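Local coordinates for enoyl-CoA hydratase (PDB 3OC7), which probably catalyses the hydration of the double bond of enoyl-CoA thioesters in fatty acid metabolism, as a trimeric member of the crotonase family, at residues V56-L61 against P110-I115. Residues are numbered along the deposited sequence; the frame is centred on the assembly and turned at random.
Sequences VRVVVL and PVIAAI
Val59, Val60 and Leu61 lie beside Val111, Ile112 and Ala113 as neighbouring parallel strands in the main sheet of the crotonase fold. Four backbone hydrogen bonds join them. Val59 N donates to Pro110 O at 3.0 Å, and Ile112 N returns a bond to Val59 O. Leu61 N then donates to Ile112 O, and Ala114 N to Leu61 O. Val59 and Leu61 thus each use both N and O across the contact, bonding to the residues before and after their partners Val111 and Ala113. This is the alternation of a parallel pair. Val60 CA also approaches Ile112 O at 3.4 Å in a CA-H...O contact.

On one face, Val58, Val60, Ile112 and Ala114 form an apolar layer. Val58 CG2, anti to its backbone N, meets Ile112 CD1 at 3.8 Å. The Ile112 chain is extended (chi2 175°), which carries CD1 out to that methyl. Further along, Val60 CG1 touches Ala114 CB at 4.0 Å. Helix 196-208 covers this face through Ile200, Val204 and Val207. The other face carries Val59, Val111, Leu61 and Ala113; there Val59 CG1 and Val111 CG1 pack at 4.2 Å.

The pair lies inside the sheet, with strand 21-26 beyond 58-61 and strand 132-135 beyond 111-115. Val111 N makes no bond to 56-61 but is hydrogen-bonded to Asp131 OD2. At the entry to the pair, Arg57 NH2 is hydrogen-bonded to Gly208 O, and Pro110 packs on Leu173 of a second subunit. The ring carbon Pro110 CD rests 3.4 Å from Arg57 O.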
ATOM      1  N   VAL A  56     -24.494 -17.454 -14.224  1.00 16.07           N
ATOM      2  CA  VAL A  56     -23.919 -16.740 -13.073  1.00 14.93           C
ATOM      3  C   VAL A  56     -22.647 -15.973 -13.469  1.00 14.60           C
ATOM      4  O   VAL A  56     -21.708 -16.565 -14.045  1.00 15.42           O
ATOM      5  CB  VAL A  56     -23.637 -17.726 -11.889  1.00 14.01           C
ATOM      6  CG1 VAL A  56     -22.985 -16.991 -10.690  1.00 12.46           C
ATOM      7  CG2 VAL A  56     -24.920 -18.426 -11.434  1.00 14.93           C
ATOM      8  N   ARG A  57     -22.627 -14.662 -13.169  1.00 14.42           N
ATOM      9  CA  ARG A  57     -21.434 -13.805 -13.386  1.00 13.85           C
ATOM     10  C   ARG A  57     -20.788 -13.210 -12.098  1.00 12.89           C
ATOM     11  O   ARG A  57     -19.684 -12.646 -12.154  1.00 13.70           O
ATOM     12  CB  ARG A  57     -21.697 -12.731 -14.472  1.00 13.76           C
ATOM     13  CG  ARG A  57     -21.876 -13.336 -15.893  1.00 15.11           C
ATOM     14  CD  ARG A  57     -21.867 -12.313 -17.044  1.00 15.99           C
ATOM     15  NE  ARG A  57     -22.902 -11.280 -16.957  1.00 16.76           N
ATOM     16  CZ  ARG A  57     -24.189 -11.452 -17.268  1.00 18.82           C
ATOM     17  NH1 ARG A  57     -24.637 -12.635 -17.677  1.00 21.28           N
ATOM     18  NH2 ARG A  57     -25.037 -10.438 -17.151  1.00 21.49           N
ATOM     19  N   VAL A  58     -21.446 -13.393 -10.944  1.00 12.76           N
ATOM     20  CA  VAL A  58     -20.968 -12.881  -9.656  1.00 11.97           C
ATOM     21  C   VAL A  58     -21.588 -13.688  -8.495  1.00 11.24           C
ATOM     22  O   VAL A  58     -22.728 -14.194  -8.640  1.00 11.64           O
ATOM     23  CB  VAL A  58     -21.255 -11.341  -9.526  1.00 12.09           C
ATOM     24  CG1 VAL A  58     -22.755 -11.040  -9.586  1.00 14.41           C
ATOM     25  CG2 VAL A  58     -20.634 -10.731  -8.254  1.00 13.02           C
ATOM     26  N   VAL A  59     -20.846 -13.825  -7.383  1.00 10.79           N
ATOM     27  CA  VAL A  59     -21.327 -14.446  -6.122  1.00 11.01           C
ATOM     28  C   VAL A  59     -21.397 -13.461  -4.948  1.00 10.57           C
ATOM     29  O   VAL A  59     -20.474 -12.642  -4.784  1.00 10.91           O
ATOM     30  CB  VAL A  59     -20.344 -15.588  -5.689  1.00 10.62           C
ATOM     31  CG1 VAL A  59     -20.683 -16.165  -4.289  1.00 12.32           C
ATOM     32  CG2 VAL A  59     -20.318 -16.702  -6.721  1.00 14.05           C
ATOM     33  N   VAL A  60     -22.463 -13.530  -4.131  1.00 10.22           N
ATOM     34  CA  VAL A  60     -22.534 -12.818  -2.832  1.00 10.34           C
ATOM     35  C   VAL A  60     -22.392 -13.814  -1.669  1.00 10.37           C
ATOM     36  O   VAL A  60     -23.125 -14.821  -1.629  1.00 11.54           O
ATOM     37  CB  VAL A  60     -23.860 -11.999  -2.683  1.00  9.85           C
ATOM     38  CG1 VAL A  60     -23.985 -11.357  -1.265  1.00 10.67           C
ATOM     39  CG2 VAL A  60     -23.994 -10.951  -3.807  1.00 10.86           C
ATOM     40  N   LEU A  61     -21.446 -13.555  -0.751  1.00  9.87           N
ATOM     41  CA  LEU A  61     -21.277 -14.349   0.474  1.00 10.20           C
ATOM     42  C   LEU A  61     -21.938 -13.592   1.646  1.00 10.23           C
ATOM     43  O   LEU A  61     -21.382 -12.583   2.127  1.00 10.64           O
ATOM     44  CB  LEU A  61     -19.784 -14.621   0.751  1.00 10.27           C
ATOM     45  CG  LEU A  61     -19.372 -15.452   1.983  1.00  9.81           C
ATOM     46  CD1 LEU A  61     -19.982 -16.879   2.003  1.00 13.19           C
ATOM     47  CD2 LEU A  61     -17.829 -15.521   2.137  1.00 12.03           C
ATOM     48  N   PRO A 110     -16.039 -13.018  -9.660  1.00  9.50           N
ATOM     49  CA  PRO A 110     -15.930 -12.059  -8.543  1.00  9.47           C
ATOM     50  C   PRO A 110     -16.805 -12.489  -7.333  1.00  8.86           C
ATOM     51  O   PRO A 110     -17.975 -12.914  -7.524  1.00  9.60           O
ATOM     52  CB  PRO A 110     -16.447 -10.739  -9.162  1.00 10.26           C
ATOM     53  CG  PRO A 110     -16.209 -10.891 -10.671  1.00 10.84           C
ATOM     54  CD  PRO A 110     -16.528 -12.368 -10.903  1.00  9.66           C
ATOM     55  N   VAL A 111     -16.241 -12.408  -6.116  1.00  9.43           N
ATOM     56  CA  VAL A 111     -16.946 -12.762  -4.853  1.00  8.56           C
ATOM     57  C   VAL A 111     -17.034 -11.526  -3.921  1.00  8.12           C
ATOM     58  O   VAL A 111     -15.996 -10.903  -3.583  1.00  9.28           O
ATOM     59  CB  VAL A 111     -16.264 -13.965  -4.120  1.00  8.24           C
ATOM     60  CG1 VAL A 111     -17.111 -14.387  -2.906  1.00  8.81           C
ATOM     61  CG2 VAL A 111     -16.043 -15.156  -5.053  1.00 10.02           C
ATOM     62  N   ILE A 112     -18.272 -11.182  -3.531  1.00  8.92           N
ATOM     63  CA  ILE A 112     -18.580  -9.993  -2.714  1.00  8.85           C
ATOM     64  C   ILE A 112     -19.119 -10.374  -1.317  1.00  9.41           C
ATOM     65  O   ILE A 112     -20.184 -11.002  -1.210  1.00 10.37           O
ATOM     66  CB  ILE A 112     -19.624  -9.054  -3.421  1.00  9.00           C
ATOM     67  CG1 ILE A 112     -19.194  -8.744  -4.861  1.00  9.88           C
ATOM     68  CG2 ILE A 112     -19.861  -7.768  -2.585  1.00  9.82           C
ATOM     69  CD1 ILE A 112     -20.245  -7.940  -5.635  1.00 11.82           C
ATOM     70  N   ALA A 113     -18.423  -9.976  -0.241  1.00  8.78           N
ATOM     71  CA  ALA A 113     -18.940 -10.232   1.128  1.00  9.23           C
ATOM     72  C   ALA A 113     -19.977  -9.180   1.559  1.00  9.23           C
ATOM     73  O   ALA A 113     -19.784  -7.959   1.359  1.00  9.23           O
ATOM     74  CB  ALA A 113     -17.780 -10.291   2.149  1.00 10.14           C
ATOM     75  N   ALA A 114     -21.061  -9.666   2.167  1.00  8.81           N
ATOM     76  CA  ALA A 114     -22.127  -8.812   2.733  1.00  9.37           C
ATOM     77  C   ALA A 114     -22.193  -9.022   4.262  1.00  9.79           C
ATOM     78  O   ALA A 114     -22.778 -10.012   4.733  1.00 11.00           O
ATOM     79  CB  ALA A 114     -23.497  -9.104   2.045  1.00 10.16           C
ATOM     80  N   ILE A 115     -21.566  -8.101   5.013  1.00  9.40           N
ATOM     81  CA  ILE A 115     -21.337  -8.230   6.466  1.00  9.95           C
ATOM     82  C   ILE A 115     -22.263  -7.270   7.244  1.00  9.98           C
ATOM     83  O   ILE A 115     -22.269  -6.083   6.964  1.00  9.64           O
ATOM     84  CB  ILE A 115     -19.834  -7.890   6.825  1.00  9.55           C
ATOM     85  CG1 ILE A 115     -18.830  -8.741   6.003  1.00  9.24           C
ATOM     86  CG2 ILE A 115     -19.561  -7.969   8.337  1.00  9.77           C
ATOM     87  CD1 ILE A 115     -17.435  -8.062   5.787  1.00 11.54           C
TER